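Serine-tRNA ligase (PDB 6BLJ) probably attaches serine to its cognate tRNA in the cytosol of Naegleria fowleri, by way of a seryl-adenylate, and here holds AMP in its class II catalytic core. Local coordinates at residues 368-373 against 392-397. Residues are numbered along the deposited sequence; the frame is centred on the assembly and turned at random.
Sequences GIPYRV and EAWFPG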
loop_
_atom_site.group_PDB
_atom_site.type_symbol
_atom_site.label_atom_id
_atom_site.label_comp_id
_atom_site.label_asym_id
_atom_site.label_seq_id
_atom_site.Cartn_x
_atom_site.Cartn_y
_atom_site.Cartn_z
ATOM N N GLY A 368 -32.363 -22.095 11.091
ATOM C CA GLY A 368 -32.510 -22.030 12.536
ATOM C C GLY A 368 -31.491 -21.139 13.222
ATOM O O GLY A 368 -31.101 -21.410 14.357
ATOM N N ILE A 369 -31.066 -20.063 12.576
ATOM C CA ILE A 369 -30.071 -19.148 13.131
ATOM C C ILE A 369 -30.806 -17.933 13.691
ATOM O O ILE A 369 -31.427 -17.193 12.913
ATOM C CB ILE A 369 -29.050 -18.722 12.066
ATOM C CG1 ILE A 369 -28.221 -19.915 11.578
ATOM C CG2 ILE A 369 -28.133 -17.643 12.611
ATOM C CD1 ILE A 369 -27.394 -20.565 12.657
ATOM N N PRO A 370 -30.746 -17.670 15.001
ATOM C CA PRO A 370 -31.388 -16.460 15.529
ATOM C C PRO A 370 -30.601 -15.235 15.103
ATOM O O PRO A 370 -29.385 -15.305 14.900
ATOM C CB PRO A 370 -31.326 -16.651 17.057
ATOM C CG PRO A 370 -30.786 -18.021 17.286
ATOM C CD PRO A 370 -29.992 -18.367 16.054
ATOM N N TYR A 371 -31.309 -14.116 14.936
ATOM C CA TYR A 371 -30.664 -12.896 14.462
ATOM C C TYR A 371 -31.490 -11.679 14.867
ATOM O O TYR A 371 -32.616 -11.790 15.363
ATOM C CB TYR A 371 -30.456 -12.912 12.938
ATOM C CG TYR A 371 -31.737 -12.924 12.170
ATOM C CD1 TYR A 371 -32.296 -14.123 11.732
ATOM C CD2 TYR A 371 -32.437 -11.749 11.934
ATOM C CE1 TYR A 371 -33.503 -14.140 11.062
ATOM C CE2 TYR A 371 -33.645 -11.763 11.264
ATOM C CZ TYR A 371 -34.162 -12.955 10.812
ATOM O OH TYR A 371 -35.375 -12.958 10.149
ATOM N N ARG A 372 -30.922 -10.502 14.599
ATOM C CA ARG A 372 -31.666 -9.257 14.667
ATOM C C ARG A 372 -31.311 -8.435 13.437
ATOM O O ARG A 372 -30.203 -8.553 12.893
ATOM C CB ARG A 372 -31.361 -8.482 15.975
ATOM C CG ARG A 372 -29.891 -8.007 16.096
ATOM C CD ARG A 372 -29.561 -7.450 17.490
ATOM N NE ARG A 372 -28.245 -6.798 17.530
ATOM C CZ ARG A 372 -27.712 -6.251 18.626
ATOM N NH1 ARG A 372 -28.388 -6.279 19.760
ATOM N NH2 ARG A 372 -26.514 -5.668 18.591
ATOM N N VAL A 373 -32.261 -7.612 13.000
ATOM C CA VAL A 373 -32.075 -6.695 11.876
ATOM C C VAL A 373 -31.725 -5.331 12.444
ATOM O O VAL A 373 -32.417 -4.834 13.339
ATOM C CB VAL A 373 -33.346 -6.604 11.015
ATOM C CG1 VAL A 373 -33.134 -5.648 9.846
ATOM C CG2 VAL A 373 -33.772 -7.978 10.547
ATOM N N GLU A 392 -27.518 -9.301 12.142
ATOM C CA GLU A 392 -26.550 -9.716 13.150
ATOM C C GLU A 392 -27.068 -10.992 13.796
ATOM O O GLU A 392 -28.177 -11.005 14.341
ATOM C CB GLU A 392 -26.335 -8.621 14.201
ATOM C CG GLU A 392 -25.765 -7.297 13.631
ATOM C CD GLU A 392 -25.538 -6.247 14.712
ATOM O OE1 GLU A 392 -26.098 -6.380 15.833
ATOM O OE2 GLU A 392 -24.837 -5.266 14.429
ATOM N N ALA A 393 -26.275 -12.057 13.733
ATOM C CA ALA A 393 -26.686 -13.353 14.252
ATOM C C ALA A 393 -26.169 -13.564 15.669
ATOM O O ALA A 393 -25.196 -12.947 16.105
ATOM C CB ALA A 393 -26.192 -14.484 13.352
ATOM N N TRP A 394 -26.848 -14.465 16.375
ATOM C CA TRP A 394 -26.521 -14.848 17.744
ATOM C C TRP A 394 -25.340 -15.817 17.785
ATOM O O TRP A 394 -25.362 -16.866 17.131
ATOM C CB TRP A 394 -27.770 -15.493 18.362
ATOM C CG TRP A 394 -27.670 -16.029 19.746
ATOM C CD1 TRP A 394 -27.715 -17.351 20.121
ATOM C CD2 TRP A 394 -27.551 -15.273 20.957
ATOM N NE1 TRP A 394 -27.622 -17.456 21.493
ATOM C CE2 TRP A 394 -27.515 -16.197 22.027
ATOM C CE3 TRP A 394 -27.460 -13.903 21.242
ATOM C CZ2 TRP A 394 -27.405 -15.793 23.360
ATOM C CZ3 TRP A 394 -27.346 -13.504 22.569
ATOM C CH2 TRP A 394 -27.321 -14.452 23.612
ATOM N N PHE A 395 -24.326 -15.486 18.586
ATOM C CA PHE A 395 -23.160 -16.336 18.814
ATOM C C PHE A 395 -23.112 -16.706 20.294
ATOM O O PHE A 395 -22.535 -15.965 21.106
ATOM C CB PHE A 395 -21.864 -15.632 18.386
ATOM C CG PHE A 395 -21.641 -15.592 16.893
ATOM C CD1 PHE A 395 -22.283 -14.648 16.104
ATOM C CD2 PHE A 395 -20.782 -16.497 16.280
ATOM C CE1 PHE A 395 -22.070 -14.605 14.738
ATOM C CE2 PHE A 395 -20.556 -16.458 14.905
ATOM C CZ PHE A 395 -21.204 -15.507 14.131
ATOM N N PRO A 396 -23.717 -17.832 20.699
ATOM C CA PRO A 396 -23.820 -18.143 22.144
ATOM C C PRO A 396 -22.485 -18.430 22.821
ATOM O O PRO A 396 -22.427 -18.454 24.061
ATOM C CB PRO A 396 -24.732 -19.387 22.186
ATOM C CG PRO A 396 -24.561 -20.034 20.823
ATOM C CD PRO A 396 -24.338 -18.870 19.848
ATOM N N GLY A 397 -21.425 -18.675 22.065
ATOM C CA GLY A 397 -20.122 -18.836 22.664
ATOM C C GLY A 397 -19.301 -17.568 22.764
ATOM O O GLY A 397 -18.161 -17.633 23.228
#
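Arg-372 and Glu-392 form a hydrogen-bonded pair in the antiparallel hairpin of strands 371-375 and 387-394, part of the mixed, largely antiparallel sheet of the class II synthetase core. Their backbones bond in both directions, Arg-372 N to Glu-392 O at 2.8 Å and Glu-392 N to Arg-372 O at 2.9 Å. A third bond, from Trp-394 N to Pro-370 O (3.1 Å), carries the pairing to the start of the first strand; here the donor stands 42° out of the carbonyl plane.

Over the face that carries Arg-372 and Glu-392, both side chains run extended and meet in a salt bridge, touched on both sides of the pair by Tyr-404 of the next strand. The guanidinium comes side-on: NE and NH2 of Arg-372 both donate to OE1 of Glu-392, at 2.8 and 2.9 Å, through bent bonds. OE1 lies almost in the guanidinium plane, while the carboxylate is turned 31° from that plane.

On the face of Tyr-371 and Ala-393, a non-hydrogen-bonded pair, Ile-369 CG2 from the preceding loop, anti to its backbone N, meets Ala-393 CB at 3.8 Å, and Cys-454 of helix 448-458 packs on both. At the hairpin's open end, Pro-370 CB lies 4.0 Å from Trp-394 CB. The Tyr-371 ring leads away from strand 387-394 to bond through its hydroxyl to Glu-361 and Gln-365 of helix 348-366, and the indole NE1 of Trp-394 bonds to Arg-177 O.

The side chain of Glu-392 lies about 8 Å from the bound AMP. Its OE1 is gripped by two donors, which would help hold the guanidinium in its orientation and tie the strands through side chains as well as backbone.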